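Local coordinates for protein glycosyl hydrolase BlGH5_18 (Bifidobacterium longum subsp. infantis, PDB 7LQX) that probably hydrolyses glycosidic bonds during N-glycan breakdown, as a glycoside hydrolase of family GH5, subfamily 18, built on a (beta/alpha)8 barrel, at residues Y211-P216 with L378-C383; H315-R320 with F327-G332; M90-G95 with A150-F155. All coordinates share one frame; numbering follows the deposited sequence.

In the fold
From the N terminus, contact 3 comes first: helix 81-96 meets the loop ahead of strand 155-159, closing a loop that holds barrel strand 100-104 and the outer helix 132-149. Only after it has closed does contact 1 open, at residues 211-216. Contact 2, a short turn-like closure of 315-320 on 327-332 after the last barrel strand, 306-312, lies wholly within the long span between the two halves of contact 1. That span ends at 378-383, just beyond strand 365-369, so contact 1 ties the barrel to the C-terminal three-stranded sheet region. The centres of contacts 1 and 3 are about 38 Å apart, on opposite sides of the chain's centre.

Contact 1 of 3, residues Y211-P216 with L378-C383; sequences YLDHHP and LNRGAC
D213 meets 378-383 at the backbone of R380 and G381. Just before them, N379 OD1 accepts from the backbone N of A382, three residues on, in an Asx motif. The next two amides are taken by the D213 carboxylate: R380 N donates to D213 OD1 at 2.7 Å, on the syn side, while G381 N reaches D213 OD2 at 2.9 Å from above the carboxylate plane. The R380 side chain runs past D213 in the opposite direction and bends at chi3 (-91°), laying one guanidinium face over the carbonyl of L212, with CZ 3.1 Å from L212 O. In its own plane, NH2 donates to H215 O (2.9 Å) on a lone pair and also to a water that links weakly to H214 N. R380 thus bonds to the last carbonyl of the type II turn L212-H215, while the first only lies over its guanidinium face. At C383, the carbonyl O lies 3.1 Å from Y211 CE1 and accepts from Y256 OH. Around this joint, R380 NH1 reaches V209 O and F217 O, tying both flanks of the turn, while Y211 packs between helix 248-264 and F390 of helix 388-399.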
# COMPACT_ATOMS: atom_id res chain seq x y z
N TYR A 211 4.80 27.03 8.96
CA TYR A 211 5.76 27.05 10.04
C TYR A 211 7.15 26.55 9.67
O TYR A 211 8.08 26.73 10.46
CB TYR A 211 5.22 26.20 11.20
CG TYR A 211 3.97 26.70 11.89
CD1 TYR A 211 3.54 28.02 11.78
CD2 TYR A 211 3.23 25.84 12.69
CE1 TYR A 211 2.41 28.45 12.47
CE2 TYR A 211 2.12 26.26 13.37
CZ TYR A 211 1.71 27.57 13.26
OH TYR A 211 0.60 28.02 13.96
N LEU A 212 7.34 25.95 8.50
CA LEU A 212 8.62 25.34 8.15
C LEU A 212 9.32 26.11 7.04
O LEU A 212 8.81 26.20 5.92
CB LEU A 212 8.41 23.91 7.66
CG LEU A 212 7.99 22.89 8.71
CD1 LEU A 212 7.73 21.56 8.02
CD2 LEU A 212 9.07 22.75 9.76
N ASP A 213 10.51 26.62 7.33
CA ASP A 213 11.28 27.28 6.29
C ASP A 213 11.78 26.27 5.27
O ASP A 213 12.03 25.10 5.58
CB ASP A 213 12.45 28.04 6.90
CG ASP A 213 11.99 29.33 7.53
OD1 ASP A 213 11.48 30.20 6.79
OD2 ASP A 213 12.08 29.43 8.77
N HIS A 214 11.90 26.72 4.02
CA HIS A 214 12.41 25.94 2.91
C HIS A 214 11.51 24.77 2.52
O HIS A 214 11.94 23.89 1.77
CB HIS A 214 13.85 25.47 3.17
CG HIS A 214 14.76 26.57 3.62
ND1 HIS A 214 15.13 27.61 2.79
CD2 HIS A 214 15.35 26.81 4.81
CE1 HIS A 214 15.93 28.43 3.45
NE2 HIS A 214 16.07 27.97 4.68
N HIS A 215 10.30 24.73 2.99
CA HIS A 215 9.34 23.70 2.64
C HIS A 215 8.72 24.05 1.28
O HIS A 215 8.41 25.21 1.02
CB HIS A 215 8.27 23.67 3.72
CG HIS A 215 7.30 22.54 3.62
ND1 HIS A 215 7.69 21.22 3.71
CD2 HIS A 215 5.96 22.53 3.50
CE1 HIS A 215 6.62 20.45 3.63
NE2 HIS A 215 5.56 21.22 3.49
N PRO A 216 8.58 23.08 0.37
CA PRO A 216 8.18 23.44 -1.01
C PRO A 216 6.73 23.85 -1.15
O PRO A 216 6.39 24.47 -2.17
CB PRO A 216 8.48 22.17 -1.82
CG PRO A 216 8.47 21.08 -0.84
CD PRO A 216 8.94 21.66 0.48
N LEU A 378 10.50 35.59 5.07
CA LEU A 378 11.91 35.31 5.23
C LEU A 378 12.14 34.27 6.32
O LEU A 378 13.09 33.49 6.25
CB LEU A 378 12.66 36.58 5.60
CG LEU A 378 12.64 37.71 4.57
CD1 LEU A 378 13.35 38.94 5.13
CD2 LEU A 378 13.27 37.25 3.27
N ASN A 379 11.27 34.26 7.33
CA ASN A 379 11.43 33.39 8.50
C ASN A 379 10.06 32.80 8.83
O ASN A 379 9.31 33.34 9.65
CB ASN A 379 11.99 34.21 9.66
CG ASN A 379 12.48 33.36 10.79
OD1 ASN A 379 12.02 32.24 10.98
ND2 ASN A 379 13.41 33.89 11.55
N ARG A 380 9.73 31.68 8.18
CA ARG A 380 8.50 30.99 8.54
C ARG A 380 8.56 30.45 9.96
O ARG A 380 7.54 30.39 10.65
CB ARG A 380 8.22 29.84 7.57
CG ARG A 380 7.23 30.19 6.50
CD ARG A 380 6.83 28.98 5.68
NE ARG A 380 7.67 28.80 4.51
CZ ARG A 380 7.47 27.83 3.62
NH1 ARG A 380 6.47 26.97 3.78
NH2 ARG A 380 8.28 27.70 2.59
N GLY A 381 9.75 30.05 10.41
CA GLY A 381 9.86 29.47 11.74
C GLY A 381 9.37 30.42 12.82
O GLY A 381 8.76 30.00 13.80
N ALA A 382 9.63 31.72 12.65
CA ALA A 382 9.18 32.69 13.64
C ALA A 382 7.66 32.73 13.76
O ALA A 382 7.14 33.27 14.74
CB ALA A 382 9.69 34.08 13.27
N CYS A 383 6.94 32.18 12.79
CA CYS A 383 5.48 32.14 12.83
C CYS A 383 4.93 30.95 13.59
O CYS A 383 3.73 30.91 13.88
CB CYS A 383 4.93 32.12 11.40
SG CYS A 383 5.32 33.58 10.44
O HOH W 1 10.93 28.58 1.85

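Contact 2 of 3, residues H315-R320 with F327-G332. With EDO (1,2-ethanediol), chain E.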
# COMPACT_ATOMS: atom_id res chain seq x y z
N HIS A 315 -16.58 10.41 14.24
CA HIS A 315 -16.69 9.19 15.02
C HIS A 315 -15.33 8.72 15.52
O HIS A 315 -14.35 8.71 14.77
CB HIS A 315 -17.34 8.08 14.17
CG HIS A 315 -18.79 8.32 13.86
ND1 HIS A 315 -19.22 9.24 12.93
CD2 HIS A 315 -19.90 7.77 14.40
CE1 HIS A 315 -20.54 9.23 12.89
NE2 HIS A 315 -20.98 8.36 13.78
N ASP A 316 -15.29 8.32 16.79
CA ASP A 316 -14.09 7.70 17.36
C ASP A 316 -13.63 6.55 16.48
O ASP A 316 -14.42 5.91 15.78
CB ASP A 316 -14.39 7.16 18.76
CG ASP A 316 -14.38 8.22 19.84
OD1 ASP A 316 -14.07 9.39 19.55
OD2 ASP A 316 -14.70 7.88 21.00
N VAL A 317 -12.32 6.29 16.49
CA VAL A 317 -11.76 5.15 15.77
C VAL A 317 -11.92 3.90 16.62
O VAL A 317 -11.52 3.89 17.79
CB VAL A 317 -10.29 5.39 15.42
CG1 VAL A 317 -9.75 4.22 14.59
CG2 VAL A 317 -10.11 6.70 14.70
N ASP A 318 -12.48 2.85 16.03
CA ASP A 318 -12.70 1.59 16.73
C ASP A 318 -11.48 1.18 17.55
O ASP A 318 -10.35 1.15 17.05
CB ASP A 318 -13.00 0.52 15.68
CG ASP A 318 -13.71 -0.67 16.25
OD1 ASP A 318 -13.15 -1.32 17.15
OD2 ASP A 318 -14.84 -0.95 15.79
N SER A 319 -11.73 0.84 18.82
CA SER A 319 -10.66 0.44 19.73
C SER A 319 -9.99 -0.87 19.31
O SER A 319 -8.91 -1.19 19.81
CB SER A 319 -11.19 0.29 21.16
OG SER A 319 -12.18 -0.73 21.26
N ARG A 320 -10.61 -1.63 18.42
CA ARG A 320 -9.99 -2.86 17.93
C ARG A 320 -8.85 -2.60 16.97
O ARG A 320 -8.07 -3.52 16.71
CB ARG A 320 -11.05 -3.71 17.25
CG ARG A 320 -12.00 -4.32 18.24
CD ARG A 320 -13.15 -5.03 17.55
NE ARG A 320 -14.09 -4.08 16.96
CZ ARG A 320 -15.20 -4.44 16.32
NH1 ARG A 320 -15.51 -5.73 16.19
NH2 ARG A 320 -16.01 -3.52 15.83
N PHE A 327 -4.40 8.87 21.17
CA PHE A 327 -5.38 9.95 21.15
C PHE A 327 -6.24 9.93 19.89
O PHE A 327 -7.35 10.49 19.91
CB PHE A 327 -4.68 11.30 21.30
CG PHE A 327 -4.05 11.80 20.03
CD1 PHE A 327 -2.79 11.38 19.65
CD2 PHE A 327 -4.73 12.68 19.22
CE1 PHE A 327 -2.22 11.84 18.47
CE2 PHE A 327 -4.16 13.14 18.05
CZ PHE A 327 -2.90 12.72 17.69
N GLU A 328 -5.75 9.35 18.79
CA GLU A 328 -6.53 9.36 17.56
C GLU A 328 -7.88 8.70 17.75
O GLU A 328 -8.86 9.09 17.11
CB GLU A 328 -5.78 8.64 16.44
CG GLU A 328 -4.51 9.33 15.99
CD GLU A 328 -4.72 10.38 14.90
OE1 GLU A 328 -5.88 10.66 14.51
OE2 GLU A 328 -3.71 10.94 14.45
N HIS A 329 -7.95 7.70 18.63
CA HIS A 329 -9.19 6.97 18.78
C HIS A 329 -10.31 7.85 19.33
O HIS A 329 -11.48 7.60 19.04
CB HIS A 329 -8.99 5.80 19.72
CG HIS A 329 -8.19 4.68 19.14
ND1 HIS A 329 -8.77 3.66 18.41
CD2 HIS A 329 -6.87 4.40 19.19
CE1 HIS A 329 -7.83 2.80 18.04
NE2 HIS A 329 -6.67 3.23 18.50
N ALA A 330 -9.96 8.86 20.14
CA ALA A 330 -10.92 9.62 20.93
C ALA A 330 -11.30 10.96 20.30
O ALA A 330 -12.00 11.76 20.94
CB ALA A 330 -10.36 9.86 22.34
N LEU A 331 -10.87 11.22 19.07
CA LEU A 331 -11.11 12.51 18.43
C LEU A 331 -12.54 12.69 17.92
O LEU A 331 -12.87 13.78 17.44
CB LEU A 331 -10.11 12.73 17.30
CG LEU A 331 -8.71 13.14 17.76
CD1 LEU A 331 -7.73 13.03 16.59
CD2 LEU A 331 -8.69 14.54 18.32
N GLY A 332 -13.40 11.70 18.07
CA GLY A 332 -14.75 11.83 17.56
C GLY A 332 -15.64 12.72 18.41
O GLY A 332 -15.41 12.98 19.60
C1 EDO E . -4.52 14.26 13.39
O1 EDO E . -3.70 13.45 14.23
C2 EDO E . -5.90 13.63 13.22
O2 EDO E . -5.78 12.29 12.73
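V317 and H329 exchange hydrogen bonds at the heart of this contact. V317 N donates to H329 O at 3.0 Å, and the imidazole donates back through ND1, 2.8 Å from V317 O and nearly straight (166°). The acceptor lies in the ring plane, at the ring edge, whereas the ring nitrogen stands above the plane of the V317 carbonyl. The two side chains cross at about a right angle, and V317 CG2 rests 3.6 Å from E328 O. With CG anti to its carbonyl carbon (chi1 -80°), D316 swings its carboxylate toward the end of the second segment, where OD1 takes the amide of G332 at 2.8 Å, almost end-on to its C-O bond. Packing is tight here: a side chain on G332 would run into D316 N and the carbonyl carbon of H315.

The loose side is at S319, which is exposed and reaches the H329 ring only with its CA. R320 turns away from 327-332 and holds D318 with NE and NH2, one nitrogen to each carboxylate oxygen; R320 N also donates to D318 OD1, completing an Asx turn. W78 of the second subunit covers this pair. At E328, the carboxylate holds a 1,2-ethanediol, probably from the crystallisation liquor, by both hydroxyls; OE2 to O1 is 2.5 Å, and the still shorter approach of OE1 is doubtful in detail.

The bond from ND1 places a proton on that nitrogen of H329. D316 OD1 sits close to the carbonyl oxygens of H329 and A330, which would be expected to disfavour a charged carboxylate; the salt bridge from K341, which also binds G332 O, probably offsets this and helps to fix the loop after the last barrel strand.

Contact 3 of 3, residues M90-G95 with A150-F155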
# COMPACT_ATOMS: atom_id res chain seq x y z
N MSE A 90 -21.61 7.60 -1.23
CA MSE A 90 -21.47 8.23 0.08
C MSE A 90 -21.90 9.69 0.02
O MSE A 90 -22.57 10.18 0.93
CB MSE A 90 -20.03 8.09 0.57
CG MSE A 90 -19.84 8.65 1.97
SE MSE A 90 -18.08 8.34 2.65
CE MSE A 90 -18.22 6.49 2.97
N VAL A 91 -21.49 10.37 -1.05
CA VAL A 91 -21.95 11.74 -1.29
C VAL A 91 -23.47 11.78 -1.42
O VAL A 91 -24.14 12.64 -0.83
CB VAL A 91 -21.26 12.31 -2.55
CG1 VAL A 91 -21.93 13.60 -2.97
CG2 VAL A 91 -19.78 12.48 -2.30
N HIS A 92 -24.02 10.85 -2.20
CA HIS A 92 -25.46 10.78 -2.40
C HIS A 92 -26.19 10.64 -1.07
O HIS A 92 -27.22 11.30 -0.85
CB HIS A 92 -25.79 9.61 -3.32
CG HIS A 92 -27.21 9.59 -3.79
ND1 HIS A 92 -27.71 10.50 -4.69
CD2 HIS A 92 -28.24 8.77 -3.48
CE1 HIS A 92 -28.98 10.24 -4.92
NE2 HIS A 92 -29.33 9.19 -4.19
N ILE A 93 -25.67 9.80 -0.18
CA ILE A 93 -26.32 9.58 1.11
C ILE A 93 -26.24 10.83 1.98
O ILE A 93 -27.21 11.20 2.65
CB ILE A 93 -25.72 8.35 1.80
CG1 ILE A 93 -26.07 7.08 1.02
CG2 ILE A 93 -26.20 8.25 3.23
CD1 ILE A 93 -25.30 5.84 1.46
N ALA A 94 -25.08 11.49 2.01
CA ALA A 94 -24.99 12.76 2.72
C ALA A 94 -26.08 13.71 2.26
O ALA A 94 -26.76 14.34 3.08
CB ALA A 94 -23.61 13.37 2.51
N GLY A 95 -26.28 13.81 0.95
CA GLY A 95 -27.31 14.70 0.43
C GLY A 95 -28.71 14.27 0.82
O GLY A 95 -29.56 15.11 1.13
N ALA A 150 -19.79 15.42 -9.89
CA ALA A 150 -20.50 16.60 -10.37
C ALA A 150 -21.97 16.32 -10.66
O ALA A 150 -22.77 17.26 -10.73
CB ALA A 150 -19.83 17.12 -11.63
N GLN A 151 -22.34 15.05 -10.84
CA GLN A 151 -23.73 14.68 -11.08
C GLN A 151 -24.56 14.62 -9.81
O GLN A 151 -25.78 14.44 -9.90
CB GLN A 151 -23.78 13.35 -11.84
CG GLN A 151 -23.08 13.41 -13.19
CD GLN A 151 -23.01 12.07 -13.89
OE1 GLN A 151 -24.03 11.39 -14.04
NE2 GLN A 151 -21.81 11.68 -14.31
N GLU A 152 -23.95 14.80 -8.64
CA GLU A 152 -24.67 14.76 -7.37
C GLU A 152 -24.94 16.17 -6.89
O GLU A 152 -23.99 16.92 -6.65
CB GLU A 152 -23.83 14.03 -6.32
CG GLU A 152 -23.68 12.54 -6.56
CD GLU A 152 -25.00 11.80 -6.46
OE1 GLU A 152 -25.89 12.25 -5.71
OE2 GLU A 152 -25.15 10.76 -7.13
N PRO A 153 -26.21 16.57 -6.68
CA PRO A 153 -26.47 17.94 -6.21
C PRO A 153 -25.79 18.28 -4.89
O PRO A 153 -25.50 19.46 -4.65
CB PRO A 153 -28.00 17.98 -6.08
CG PRO A 153 -28.49 16.94 -7.03
CD PRO A 153 -27.45 15.86 -7.05
N ALA A 154 -25.52 17.29 -4.03
CA ALA A 154 -24.92 17.57 -2.74
C ALA A 154 -23.43 17.81 -2.82
O ALA A 154 -22.84 18.29 -1.84
CB ALA A 154 -25.15 16.40 -1.78
N PHE A 155 -22.80 17.46 -3.94
CA PHE A 155 -21.35 17.60 -4.08
C PHE A 155 -21.00 19.06 -4.30
O PHE A 155 -21.49 19.69 -5.24
CB PHE A 155 -20.89 16.78 -5.28
CG PHE A 155 -19.45 16.97 -5.62
CD1 PHE A 155 -18.48 16.52 -4.76
CD2 PHE A 155 -19.06 17.56 -6.81
CE1 PHE A 155 -17.14 16.69 -5.06
CE2 PHE A 155 -17.73 17.72 -7.12
CZ PHE A 155 -16.77 17.28 -6.25
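H92 and E152 are brought together by one extended torsion and one bend. In H92, CG is anti to the backbone N (chi1 -170°), which carries the imidazole out along the flank of helix 81-96; in E152 the chain folds at chi2 (-65°), curling the carboxylate back toward the helix. The result is a hydrogen bond from H92 ND1 to E152 OE1 at 2.7 Å, with the oxygen in the ring plane at its edge and approached on its syn side. Ring and carboxylate planes stand 81° apart, so the two groups meet almost perpendicularly.

Beside this polar pair lies an apolar layer. V91 CG1 reaches the aliphatic base of the glutamate, 3.9 Å from E152 CB, and touches F155 CB at 4.1 Å. Further along the helix, the A154 methyl presses on the backbone of G95, with CB 3.5 Å from G95 CA. Glycine suits this spot, since a CB on G95 would collide with that methyl. E152 to F155 form a type I beta turn, closed by F155 N to E152 O (3.0 Å), which sets A154 against the helix while V91 and F155 both continue inward to V103 of strand 100-104.

The other carboxylate oxygen, E152 OE2, is in a salt bridge with R88, one helical turn before H92. With an alanine here the carboxylate is gone, and H92 ND1 and the R88 guanidinium would probably be left without their common partner group, the imidazole freer to turn. As it stands, the buried glutamate has a donor for each oxygen, and the nearby arginine would probably favour its ionised form; the carboxylate so ties helix 81-96 to the loop that leads into strand 155-159.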